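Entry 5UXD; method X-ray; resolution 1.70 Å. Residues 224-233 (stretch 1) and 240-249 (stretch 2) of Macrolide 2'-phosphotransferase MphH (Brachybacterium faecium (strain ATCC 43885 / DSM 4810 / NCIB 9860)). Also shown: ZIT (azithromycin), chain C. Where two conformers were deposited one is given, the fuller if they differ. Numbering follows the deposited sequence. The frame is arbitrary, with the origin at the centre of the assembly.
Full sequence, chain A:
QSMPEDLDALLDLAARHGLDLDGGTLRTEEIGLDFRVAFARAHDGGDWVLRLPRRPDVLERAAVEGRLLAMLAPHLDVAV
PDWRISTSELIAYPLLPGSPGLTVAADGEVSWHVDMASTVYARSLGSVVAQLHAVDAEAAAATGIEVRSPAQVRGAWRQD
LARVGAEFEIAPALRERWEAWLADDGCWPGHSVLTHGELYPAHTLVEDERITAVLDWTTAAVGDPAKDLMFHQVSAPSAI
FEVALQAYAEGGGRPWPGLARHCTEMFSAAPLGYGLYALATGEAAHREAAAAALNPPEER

Stretch 1, residues 224-233: DPAKDLMFHQ
Stretch 2 (240-249) IFEVALQAYA

The two stretches meet without a single hydrogen bond between them, and the most distinctive element of their packing is the methylenes of a glutamine laid over the face of an aromatic ring. The aliphatic part of Q233 covers one face of F241: Q233 CG sits 3.5 Å from the centroid of the F241 ring, only 9° off the ring normal, and Q233 CB comes within 3.5 Å of F241 CE1. This CH-pi contact depends on the t, m conformation of Q233 (chi1 -164°, chi2 -85°, chi3 -33°), which lays the methylenes over the ring while the end of the side chain leads away; its OE1 is hydrogen-bonded elsewhere in the structure.

Stretch 2 is helical throughout, with i to i+4 bonds from A244 N to I240 O (3.1 Å) through A249 N to L245 O (2.9 Å). Stretch 1 begins as a turn at D224 (phi/psi -68/116, chi1 t), whose OD1 accepts a hydrogen bond from A226 N at 2.9 Å. Residues 225-228 have helical phi/psi values, and M230 N bonds to A226 O at 2.8 Å. L229 has phi/psi of -107/-18, and residues 230-233 are regular helix, with Q233 N bonded to L229 O at 3.0 Å. The stretches are closest where Q233 CA and F241 CA lie 5.6 Å apart; L229 CA and A244 CA are separated by 8.4 Å. Contacts thus run in opposite sequence order, from Q233 against F241 to P225 against Y248.

F241, in the t rotamer with chi2 64°, is shared by three residues of stretch 1. Its CA-to-CB bond points sideways, but the ring comes nearer to stretch 1. Besides Q233 on its face, it meets L229, whose O lies 3.5 Å from F241 CE1 and whose CB lies 3.9 Å from the same atom, and H232, whose ND1 approaches F241 CD1 at 3.6 Å near the plane of the phenyl ring.

H232 (chi1 t, chi2 -109°) points toward stretch 2 and places its imidazole against the part of the helix at I240 and A244. H232 CE1 lies 3.6 Å from I240 O, near the imidazole plane, and 3.7 Å from A244 CB. I240 O is already the acceptor for A244 N, so the imidazole packs beside an intact helical bond.

L229 extends the apolar contact along the helix. Its m, t conformation (chi1 -62°, chi2 164°) brings L229 CD1 over one face of Y248, 4.2 Å from the ring centroid and 17° off the normal. The same methyl is 4.2 Å from L245 CD2, the end of an m, t leucine. Y248 has chi1 -177° (t) and chi2 57°; Y248 OH packs 3.8 Å from P225 CB and is hydrogen-bonded elsewhere in the structure.

M230 and F231 point away from stretch 2; F231 (chi1 m) instead reaches azithromycin, with F231 CE1 3.5 Å from ZIT C17. The contact buries 430 Å² in total.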

# COMPACT_ATOMS: atom_id res chain seq x y z
N ASP A 224 -11.17 -5.80 5.26
CA ASP A 224 -12.19 -4.77 4.98
C ASP A 224 -12.07 -4.23 3.56
O ASP A 224 -11.06 -3.60 3.23
CB ASP A 224 -12.02 -3.66 6.02
CG ASP A 224 -13.10 -2.56 5.94
OD1 ASP A 224 -13.90 -2.52 4.98
OD2 ASP A 224 -13.11 -1.70 6.85
N PRO A 225 -13.08 -4.43 2.70
CA PRO A 225 -13.02 -3.88 1.33
C PRO A 225 -12.83 -2.37 1.27
O PRO A 225 -12.28 -1.85 0.29
CB PRO A 225 -14.38 -4.29 0.73
CG PRO A 225 -14.79 -5.51 1.53
CD PRO A 225 -14.29 -5.26 2.92
N ALA A 226 -13.29 -1.64 2.29
CA ALA A 226 -13.22 -0.18 2.26
C ALA A 226 -11.78 0.33 2.27
O ALA A 226 -11.52 1.45 1.82
CB ALA A 226 -13.97 0.40 3.46
N LYS A 227 -10.85 -0.45 2.82
CA LYS A 227 -9.47 -0.00 2.90
C LYS A 227 -8.95 0.47 1.55
O LYS A 227 -8.14 1.41 1.48
CB LYS A 227 -8.58 -1.12 3.42
CG LYS A 227 -8.88 -1.55 4.83
CD LYS A 227 -7.95 -2.69 5.24
CE LYS A 227 -6.50 -2.24 5.28
NZ LYS A 227 -5.61 -3.29 5.88
N ASP A 228 -9.41 -0.16 0.46
CA ASP A 228 -8.88 0.13 -0.86
C ASP A 228 -9.63 1.26 -1.57
O ASP A 228 -9.18 1.70 -2.63
CB ASP A 228 -8.89 -1.13 -1.74
CG ASP A 228 -7.81 -2.12 -1.34
OD1 ASP A 228 -6.84 -1.68 -0.69
OD2 ASP A 228 -7.92 -3.33 -1.68
N LEU A 229 -10.74 1.70 -1.00
CA LEU A 229 -11.48 2.83 -1.53
C LEU A 229 -11.34 4.08 -0.67
O LEU A 229 -11.65 5.17 -1.13
CB LEU A 229 -12.98 2.48 -1.66
CG LEU A 229 -13.25 1.33 -2.63
CD1 LEU A 229 -14.68 0.78 -2.43
CD2 LEU A 229 -13.05 1.81 -4.05
N MET A 230 -10.90 3.86 0.56
CA MET A 230 -10.81 5.06 1.48
C MET A 230 -9.93 6.29 1.12
O MET A 230 -10.27 7.52 1.25
CB MET A 230 -10.40 4.59 2.87
CG MET A 230 -8.99 4.08 2.93
SD MET A 230 -8.58 3.59 4.61
CE MET A 230 -9.11 5.03 5.50
N PHE A 231 -8.81 6.00 0.45
CA PHE A 231 -7.97 7.14 0.09
C PHE A 231 -8.62 7.97 -1.01
O PHE A 231 -8.53 9.21 -1.00
CB PHE A 231 -6.56 6.66 -0.31
CG PHE A 231 -5.85 5.89 0.80
CD1 PHE A 231 -5.39 6.54 1.93
CD2 PHE A 231 -5.72 4.50 0.74
CE1 PHE A 231 -4.78 5.84 2.96
CE2 PHE A 231 -5.10 3.79 1.77
CZ PHE A 231 -4.64 4.47 2.88
N HIS A 232 -9.30 7.32 -1.96
CA HIS A 232 -10.10 8.05 -2.94
C HIS A 232 -11.25 8.79 -2.27
O HIS A 232 -11.54 9.95 -2.61
CB HIS A 232 -10.62 7.08 -4.00
CG HIS A 232 -11.12 7.75 -5.25
ND1 HIS A 232 -12.46 7.81 -5.57
CD2 HIS A 232 -10.47 8.40 -6.24
CE1 HIS A 232 -12.61 8.45 -6.71
NE2 HIS A 232 -11.42 8.84 -7.14
N GLN A 233 -11.92 8.15 -1.30
CA GLN A 233 -13.07 8.78 -0.67
C GLN A 233 -12.69 10.06 0.04
O GLN A 233 -13.44 11.05 -0.00
CB GLN A 233 -13.75 7.81 0.30
CG GLN A 233 -15.17 8.25 0.70
CD GLN A 233 -15.17 9.23 1.88
OE1 GLN A 233 -14.32 9.14 2.76
NE2 GLN A 233 -16.13 10.15 1.90
N ILE A 240 -17.40 12.25 -7.47
CA ILE A 240 -16.35 11.48 -8.13
C ILE A 240 -16.12 10.16 -7.40
O ILE A 240 -15.91 9.12 -8.03
CB ILE A 240 -15.07 12.33 -8.20
CG1 ILE A 240 -15.31 13.61 -9.01
CG2 ILE A 240 -13.92 11.53 -8.81
CD1 ILE A 240 -15.66 13.36 -10.46
N PHE A 241 -16.19 10.17 -6.07
CA PHE A 241 -16.19 8.89 -5.36
C PHE A 241 -17.36 8.01 -5.81
O PHE A 241 -17.22 6.79 -5.93
CB PHE A 241 -16.24 9.10 -3.84
CG PHE A 241 -16.11 7.80 -3.05
CD1 PHE A 241 -14.95 7.06 -3.11
CD2 PHE A 241 -17.17 7.32 -2.25
CE1 PHE A 241 -14.81 5.87 -2.41
CE2 PHE A 241 -17.04 6.12 -1.52
CZ PHE A 241 -15.86 5.40 -1.61
N GLU A 242 -18.52 8.62 -6.09
CA GLU A 242 -19.65 7.82 -6.55
C GLU A 242 -19.38 7.19 -7.92
O GLU A 242 -19.84 6.07 -8.17
CB GLU A 242 -20.93 8.68 -6.57
CG GLU A 242 -22.16 7.98 -7.16
CD GLU A 242 -22.42 6.61 -6.54
OE1 GLU A 242 -22.70 5.66 -7.31
OE2 GLU A 242 -22.35 6.48 -5.30
N VAL A 243 -18.66 7.88 -8.81
CA VAL A 243 -18.25 7.28 -10.08
C VAL A 243 -17.37 6.06 -9.83
O VAL A 243 -17.49 5.03 -10.51
CB VAL A 243 -17.52 8.33 -10.95
CG1 VAL A 243 -16.74 7.65 -12.08
CG2 VAL A 243 -18.50 9.36 -11.53
N ALA A 244 -16.46 6.15 -8.85
CA ALA A 244 -15.63 5.01 -8.47
C ALA A 244 -16.47 3.86 -7.93
O ALA A 244 -16.22 2.69 -8.26
CB ALA A 244 -14.60 5.44 -7.42
N LEU A 245 -17.45 4.16 -7.07
CA LEU A 245 -18.34 3.13 -6.55
C LEU A 245 -19.14 2.45 -7.65
O LEU A 245 -19.42 1.25 -7.56
CB LEU A 245 -19.29 3.76 -5.52
CG LEU A 245 -18.70 4.11 -4.17
CD1 LEU A 245 -19.78 4.82 -3.33
CD2 LEU A 245 -18.24 2.83 -3.48
N GLN A 246 -19.58 3.21 -8.66
CA GLN A 246 -20.34 2.61 -9.75
C GLN A 246 -19.48 1.63 -10.55
O GLN A 246 -19.91 0.51 -10.85
CB GLN A 246 -20.90 3.71 -10.66
CG GLN A 246 -21.43 3.21 -11.99
CD GLN A 246 -22.82 2.62 -11.85
OE1 GLN A 246 -23.53 2.93 -10.90
NE2 GLN A 246 -23.21 1.75 -12.79
N ALA A 247 -18.25 2.04 -10.88
CA ALA A 247 -17.33 1.13 -11.56
C ALA A 247 -16.99 -0.08 -10.68
O ALA A 247 -16.89 -1.21 -11.18
CB ALA A 247 -16.06 1.89 -11.97
N TYR A 248 -16.86 0.13 -9.37
CA TYR A 248 -16.63 -0.98 -8.45
C TYR A 248 -17.76 -2.00 -8.52
O TYR A 248 -17.53 -3.21 -8.63
CB TYR A 248 -16.48 -0.44 -7.02
CG TYR A 248 -16.15 -1.45 -5.96
CD1 TYR A 248 -15.02 -2.26 -6.05
CD2 TYR A 248 -16.95 -1.58 -4.83
CE1 TYR A 248 -14.70 -3.18 -5.06
CE2 TYR A 248 -16.66 -2.49 -3.84
CZ TYR A 248 -15.53 -3.28 -3.95
OH TYR A 248 -15.23 -4.18 -2.96
N ALA A 249 -19.01 -1.54 -8.42
CA ALA A 249 -20.15 -2.46 -8.49
C ALA A 249 -20.26 -3.09 -9.87
O ALA A 249 -20.58 -4.28 -10.00
CB ALA A 249 -21.43 -1.72 -8.13
C1 ZIT C . -0.95 8.60 4.21
C2 ZIT C . -0.45 7.15 4.55
C3 ZIT C . 0.17 7.25 5.92
C4 ZIT C . 1.69 7.43 5.66
C5 ZIT C . 2.50 7.51 6.97
C6 ZIT C . 2.97 8.93 7.15
C7 ZIT C . 4.25 9.19 6.32
C8 ZIT C . 4.72 10.67 6.54
C9 ZIT C . 4.43 11.53 5.28
N10 ZIT C . 2.94 12.00 5.27
C11 ZIT C . 2.39 12.19 3.95
C12 ZIT C . 0.92 11.73 3.94
C13 ZIT C . 0.28 11.52 2.57
C14 ZIT C . -0.92 10.59 2.72
C15 ZIT C . -1.76 10.62 1.46
C16 ZIT C . -2.86 9.51 1.50
C17 ZIT C . -1.56 6.16 4.37
C18 ZIT C . 2.17 6.32 4.76
C19 ZIT C . 3.24 9.18 8.64
C20 ZIT C . 6.14 10.69 6.85
C21 ZIT C . 2.80 13.19 6.13
C22 ZIT C . 2.50 13.63 3.50
C23 ZIT C . 1.26 10.89 1.56
O1 ZIT C . -1.68 9.18 4.99
O6 ZIT C . 1.98 9.84 6.72
O12 ZIT C . 0.11 12.63 4.66
O13 ZIT C . -0.17 12.79 2.06
O14 ZIT C . -0.49 9.23 2.92
C1A ZIT C . 3.54 5.50 7.76
C2A ZIT C . 4.65 4.52 7.46
C3A ZIT C . 4.43 3.27 8.25
C4A ZIT C . 4.32 3.58 9.69
C5A ZIT C . 3.38 4.75 10.01
C6A ZIT C . 3.52 5.20 11.41
C7A ZIT C . 6.80 2.82 8.48
C8A ZIT C . 5.28 1.00 8.58
O1A ZIT C . 3.62 6.63 6.93
O2A ZIT C . 4.71 4.21 6.07
N3A ZIT C . 5.54 2.31 7.98
O5A ZIT C . 3.60 5.93 9.16
C1B ZIT C . -1.25 6.33 7.63
C2B ZIT C . -1.95 5.02 7.88
C3B ZIT C . -1.26 4.16 8.87
C4B ZIT C . -0.99 4.91 10.12
C5B ZIT C . -0.19 6.15 9.83
C6B ZIT C . 0.08 6.84 11.13
C7B ZIT C . -2.17 2.91 9.17
C8B ZIT C . 0.04 2.58 7.57
O1B ZIT C . -0.12 6.12 6.79
O3B ZIT C . 0.02 3.75 8.35
O4B ZIT C . -0.16 4.11 10.99
O5B ZIT C . -0.86 7.06 8.88